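Local coordinates for protein PmoD (Methylocystis sp. ATCC 49242, PDB 6CPD) that binds copper(I) through a cupredoxin-like periplasmic domain and is probably involved in copper handling in methane-oxidizing bacteria, at residues D31-F43 with Q117-G128. Numbering follows the deposited sequence.
Sequences DEIPATGRTIMAF and QQETAQFKFMVG
Phe-123 and Phe-125 both set CG between the backbone N and the carbonyl carbon (chi1 59° and 62°), which sends their rings off the same side of strand 118-127 toward Met-41, Phe-43 and Ile-33. The arrangement is a worked example of how a cupredoxin-like β-sandwich is closed: residues 31-43 pass from one sheet to the other, first lying parallel to the C-terminal strand as an edge strand, then facing it across the core. Three backbone bonds make the edge pairing, Met-126 N to Asp-31 O (2.9 Å), Ile-33 N to Met-126 O (2.9 Å) and Gly-128 N to Ile-33 O (2.7 Å). On the core side, CD1 of Ile-33 lies 3.5 Å from CD2 of Phe-125. From the facing sheet Met-41 brings CE to within 3.4 Å of CE1 of Phe-123, while its SD makes an oblique Met-aromatic contact with the Phe-125 ring. Phe-43 presents a ring edge to CE2 of Phe-123, the two planes 60° apart, and stacks on Phe-93. Phe-123 and Phe-125 also pack on Met-5 of the second subunit, whose backbone N is hydrogen-bonded to OD2 of Asp-31. On the other face of the edge pair, Glu-32 bends at chi2 and lays OE1 3.4 Å from CG of Met-126. Replacing Glu-32 by an alanine would remove this carboxylate, and the thioether of Met-126, left without its neighbour on that flank, would probably turn more freely. Next to the turn that follows Pro-34, CG1 of Val-127 rests 3.4 Å from the carbonyl O of Ala-35, an oxygen that also accepts a hydrogen bond from NE2 of Gln-21.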
loop_
_atom_site.group_PDB
_atom_site.type_symbol
_atom_site.label_atom_id
_atom_site.label_comp_id
_atom_site.label_asym_id
_atom_site.label_seq_id
_atom_site.Cartn_x
_atom_site.Cartn_y
_atom_site.Cartn_z
ATOM N N ASP B 31 5.012 -0.827 -4.871
ATOM C CA ASP B 31 6.386 -1.209 -4.554
ATOM C C ASP B 31 7.054 -2.025 -5.659
ATOM O O ASP B 31 8.193 -2.455 -5.507
ATOM C CB ASP B 31 6.453 -1.981 -3.237
ATOM C CG ASP B 31 5.448 -3.100 -3.165
ATOM O OD1 ASP B 31 5.037 -3.594 -4.231
ATOM O OD2 ASP B 31 5.086 -3.497 -2.039
ATOM N N GLU B 32 6.346 -2.218 -6.766
ATOM C CA GLU B 32 6.926 -2.873 -7.932
ATOM C C GLU B 32 6.825 -1.909 -9.090
ATOM O O GLU B 32 5.784 -1.803 -9.738
ATOM C CB GLU B 32 6.205 -4.176 -8.240
ATOM C CG GLU B 32 6.164 -5.136 -7.065
ATOM C CD GLU B 32 7.417 -5.988 -6.974
ATOM O OE1 GLU B 32 8.091 -6.168 -8.014
ATOM O OE2 GLU B 32 7.731 -6.465 -5.862
ATOM N N ILE B 33 7.908 -1.175 -9.313
ATOM C CA ILE B 33 7.968 -0.163 -10.362
ATOM C C ILE B 33 8.639 -0.753 -11.604
ATOM O O ILE B 33 9.831 -1.027 -11.567
ATOM C CB ILE B 33 8.730 1.069 -9.821
ATOM C CG1 ILE B 33 8.041 1.572 -8.545
ATOM C CG2 ILE B 33 8.842 2.154 -10.845
ATOM C CD1 ILE B 33 8.853 2.569 -7.775
ATOM N N PRO B 34 7.884 -0.925 -12.708
ATOM C CA PRO B 34 8.345 -1.784 -13.819
ATOM C C PRO B 34 9.441 -1.208 -14.720
ATOM O O PRO B 34 10.185 -1.982 -15.333
ATOM C CB PRO B 34 7.065 -2.027 -14.628
ATOM C CG PRO B 34 6.186 -0.874 -14.318
ATOM C CD PRO B 34 6.480 -0.513 -12.885
ATOM N N ALA B 35 9.578 0.111 -14.795
ATOM C CA ALA B 35 10.492 0.663 -15.791
ATOM C C ALA B 35 11.554 1.539 -15.151
ATOM O O ALA B 35 11.406 1.988 -14.019
ATOM C CB ALA B 35 9.707 1.472 -16.841
ATOM N N THR B 36 12.672 1.687 -15.854
ATOM C CA THR B 36 13.670 2.679 -15.505
ATOM C C THR B 36 13.165 3.999 -16.073
ATOM O O THR B 36 12.271 4.007 -16.921
ATOM C CB THR B 36 15.069 2.315 -16.047
ATOM O OG1 THR B 36 14.957 1.939 -17.417
ATOM C CG2 THR B 36 15.643 1.128 -15.272
ATOM N N GLY B 37 13.672 5.116 -15.574
ATOM C CA GLY B 37 13.309 6.386 -16.167
ATOM C C GLY B 37 12.586 7.296 -15.195
ATOM O O GLY B 37 12.618 7.084 -13.968
ATOM N N ARG B 38 11.888 8.278 -15.767
ATOM C CA ARG B 38 11.216 9.328 -15.007
ATOM C C ARG B 38 10.169 8.753 -14.076
ATOM O O ARG B 38 9.215 8.109 -14.503
ATOM C CB ARG B 38 10.556 10.344 -15.942
ATOM C CG ARG B 38 9.768 11.452 -15.244
ATOM C CD ARG B 38 9.674 12.692 -16.128
ATOM N NE ARG B 38 8.949 12.424 -17.371
ATOM C CZ ARG B 38 7.753 12.938 -17.675
ATOM N NH1 ARG B 38 7.149 13.766 -16.837
ATOM N NH2 ARG B 38 7.162 12.629 -18.826
ATOM N N THR B 39 10.342 9.009 -12.793
ATOM C CA THR B 39 9.442 8.426 -11.814
ATOM C C THR B 39 8.998 9.494 -10.842
ATOM O O THR B 39 9.823 10.230 -10.305
ATOM C CB THR B 39 10.133 7.267 -11.084
ATOM O OG1 THR B 39 10.623 6.342 -12.058
ATOM C CG2 THR B 39 9.168 6.557 -10.151
ATOM N N ILE B 40 7.686 9.579 -10.614
ATOM C CA ILE B 40 7.165 10.536 -9.673
ATOM C C ILE B 40 6.546 9.785 -8.515
ATOM O O ILE B 40 5.700 8.920 -8.723
ATOM C CB ILE B 40 6.124 11.457 -10.327
ATOM C CG1 ILE B 40 6.789 12.274 -11.436
ATOM C CG2 ILE B 40 5.449 12.349 -9.269
ATOM C CD1 ILE B 40 5.800 13.017 -12.315
ATOM N N MET B 41 6.973 10.122 -7.303
ATOM C CA MET B 41 6.374 9.552 -6.098
ATOM C C MET B 41 5.616 10.607 -5.313
ATOM O O MET B 41 6.204 11.607 -4.890
ATOM C CB MET B 41 7.450 8.918 -5.222
ATOM C CG MET B 41 8.308 7.906 -5.984
ATOM S SD MET B 41 9.439 7.024 -4.893
ATOM C CE MET B 41 8.410 6.928 -3.435
ATOM N N ALA B 42 4.319 10.371 -5.117
ATOM C CA ALA B 42 3.462 11.302 -4.396
ATOM C C ALA B 42 3.109 10.769 -3.007
ATOM O O ALA B 42 2.694 9.614 -2.868
ATOM C CB ALA B 42 2.195 11.578 -5.196
ATOM N N PHE B 43 3.265 11.630 -2.001
ATOM C CA PHE B 43 3.060 11.285 -0.592
ATOM C C PHE B 43 1.849 12.045 -0.056
ATOM O O PHE B 43 1.698 13.241 -0.308
ATOM C CB PHE B 43 4.307 11.617 0.235
ATOM C CG PHE B 43 5.519 10.819 -0.152
ATOM C CD1 PHE B 43 6.276 11.181 -1.252
ATOM C CD2 PHE B 43 5.895 9.706 0.577
ATOM C CE1 PHE B 43 7.383 10.436 -1.620
ATOM C CE2 PHE B 43 6.997 8.962 0.219
ATOM C CZ PHE B 43 7.748 9.333 -0.881
ATOM N N GLN B 117 12.561 13.715 19.348
ATOM C CA GLN B 117 12.935 12.347 19.041
ATOM C C GLN B 117 12.665 12.027 17.579
ATOM O O GLN B 117 11.779 12.610 16.954
ATOM C CB GLN B 117 12.179 11.370 19.953
ATOM C CG GLN B 117 12.975 10.127 20.344
ATOM C CD GLN B 117 14.068 10.409 21.362
ATOM O OE1 GLN B 117 14.161 11.510 21.912
ATOM N NE2 GLN B 117 14.898 9.404 21.629
ATOM N N GLN B 118 13.455 11.112 17.033
ATOM C CA GLN B 118 13.348 10.787 15.620
ATOM C C GLN B 118 12.827 9.374 15.442
ATOM O O GLN B 118 13.225 8.461 16.160
ATOM C CB GLN B 118 14.690 10.960 14.910
ATOM C CG GLN B 118 15.129 12.407 14.819
ATOM C CD GLN B 118 16.185 12.624 13.767
ATOM O OE1 GLN B 118 16.036 13.473 12.888
ATOM N NE2 GLN B 118 17.254 11.840 13.833
ATOM N N GLU B 119 11.921 9.208 14.490
ATOM C CA GLU B 119 11.440 7.892 14.108
ATOM C C GLU B 119 11.660 7.723 12.619
ATOM O O GLU B 119 11.374 8.629 11.839
ATOM C CB GLU B 119 9.962 7.716 14.462
ATOM C CG GLU B 119 9.620 8.084 15.898
ATOM C CD GLU B 119 8.177 7.778 16.276
ATOM O OE1 GLU B 119 7.351 7.546 15.361
ATOM O OE2 GLU B 119 7.869 7.771 17.495
ATOM N N THR B 120 12.209 6.584 12.216
ATOM C CA THR B 120 12.401 6.325 10.798
ATOM C C THR B 120 11.547 5.147 10.357
ATOM O O THR B 120 11.476 4.128 11.039
ATOM C CB THR B 120 13.892 6.073 10.459
ATOM O OG1 THR B 120 14.639 7.267 10.716
ATOM C CG2 THR B 120 14.069 5.710 8.980
ATOM N N ALA B 121 10.893 5.293 9.213
ATOM C CA ALA B 121 10.143 4.181 8.638
ATOM C C ALA B 121 10.714 3.892 7.269
ATOM O O ALA B 121 11.234 4.797 6.611
ATOM C CB ALA B 121 8.669 4.514 8.558
ATOM N N GLN B 122 10.634 2.631 6.844
ATOM C CA GLN B 122 11.212 2.201 5.576
ATOM C C GLN B 122 10.114 1.754 4.647
ATOM O O GLN B 122 9.182 1.068 5.080
ATOM C CB GLN B 122 12.216 1.045 5.783
ATOM C CG GLN B 122 13.266 1.299 6.858
ATOM C CD GLN B 122 14.211 0.113 7.079
ATOM O OE1 GLN B 122 14.180 -0.872 6.338
ATOM N NE2 GLN B 122 15.063 0.219 8.094
ATOM N N PHE B 123 10.151 2.209 3.401
ATOM C CA PHE B 123 9.354 1.514 2.407
ATOM C C PHE B 123 10.295 0.933 1.371
ATOM O O PHE B 123 11.119 1.639 0.765
ATOM C CB PHE B 123 8.279 2.397 1.796
ATOM C CG PHE B 123 8.772 3.623 1.110
ATOM C CD1 PHE B 123 8.946 3.638 -0.265
ATOM C CD2 PHE B 123 8.931 4.810 1.820
ATOM C CE1 PHE B 123 9.361 4.799 -0.917
ATOM C CE2 PHE B 123 9.329 5.986 1.174
ATOM C CZ PHE B 123 9.544 5.976 -0.198
ATOM N N LYS B 124 10.160 -0.372 1.185
ATOM C CA LYS B 124 11.067 -1.105 0.319
ATOM C C LYS B 124 10.381 -1.274 -1.010
ATOM O O LYS B 124 9.188 -1.570 -1.060
ATOM C CB LYS B 124 11.419 -2.453 0.935
ATOM C CG LYS B 124 12.102 -2.328 2.279
ATOM C CD LYS B 124 12.725 -3.635 2.702
ATOM C CE LYS B 124 13.515 -3.476 3.973
ATOM N NZ LYS B 124 14.277 -4.721 4.248
ATOM N N PHE B 125 11.109 -1.051 -2.098
ATOM C CA PHE B 125 10.495 -1.221 -3.403
ATOM C C PHE B 125 11.533 -1.647 -4.416
ATOM O O PHE B 125 12.734 -1.607 -4.160
ATOM C CB PHE B 125 9.788 0.069 -3.871
ATOM C CG PHE B 125 10.701 1.262 -4.050
ATOM C CD1 PHE B 125 11.069 2.041 -2.965
ATOM C CD2 PHE B 125 11.160 1.628 -5.318
ATOM C CE1 PHE B 125 11.901 3.146 -3.132
ATOM C CE2 PHE B 125 11.982 2.739 -5.496
ATOM C CZ PHE B 125 12.344 3.501 -4.408
ATOM N N MET B 126 11.075 -2.057 -5.581
ATOM C CA MET B 126 12.057 -2.358 -6.592
ATOM C C MET B 126 11.709 -1.732 -7.922
ATOM O O MET B 126 10.539 -1.479 -8.234
ATOM C CB MET B 126 12.223 -3.848 -6.723
ATOM C CG MET B 126 11.073 -4.580 -7.318
ATOM S SD MET B 126 11.716 -6.230 -7.629
ATOM C CE MET B 126 13.214 -5.781 -8.502
ATOM N N VAL B 127 12.760 -1.472 -8.691
ATOM C CA VAL B 127 12.632 -0.892 -10.012
ATOM C C VAL B 127 13.061 -1.954 -10.999
ATOM O O VAL B 127 14.127 -2.552 -10.849
ATOM C CB VAL B 127 13.487 0.378 -10.154
ATOM C CG1 VAL B 127 13.431 0.910 -11.575
ATOM C CG2 VAL B 127 13.045 1.432 -9.131
ATOM N N GLY B 128 12.218 -2.213 -11.991
ATOM C CA GLY B 128 12.550 -3.165 -13.035
ATOM C C GLY B 128 12.176 -4.585 -12.660
ATOM O O GLY B 128 12.436 -5.517 -13.430
#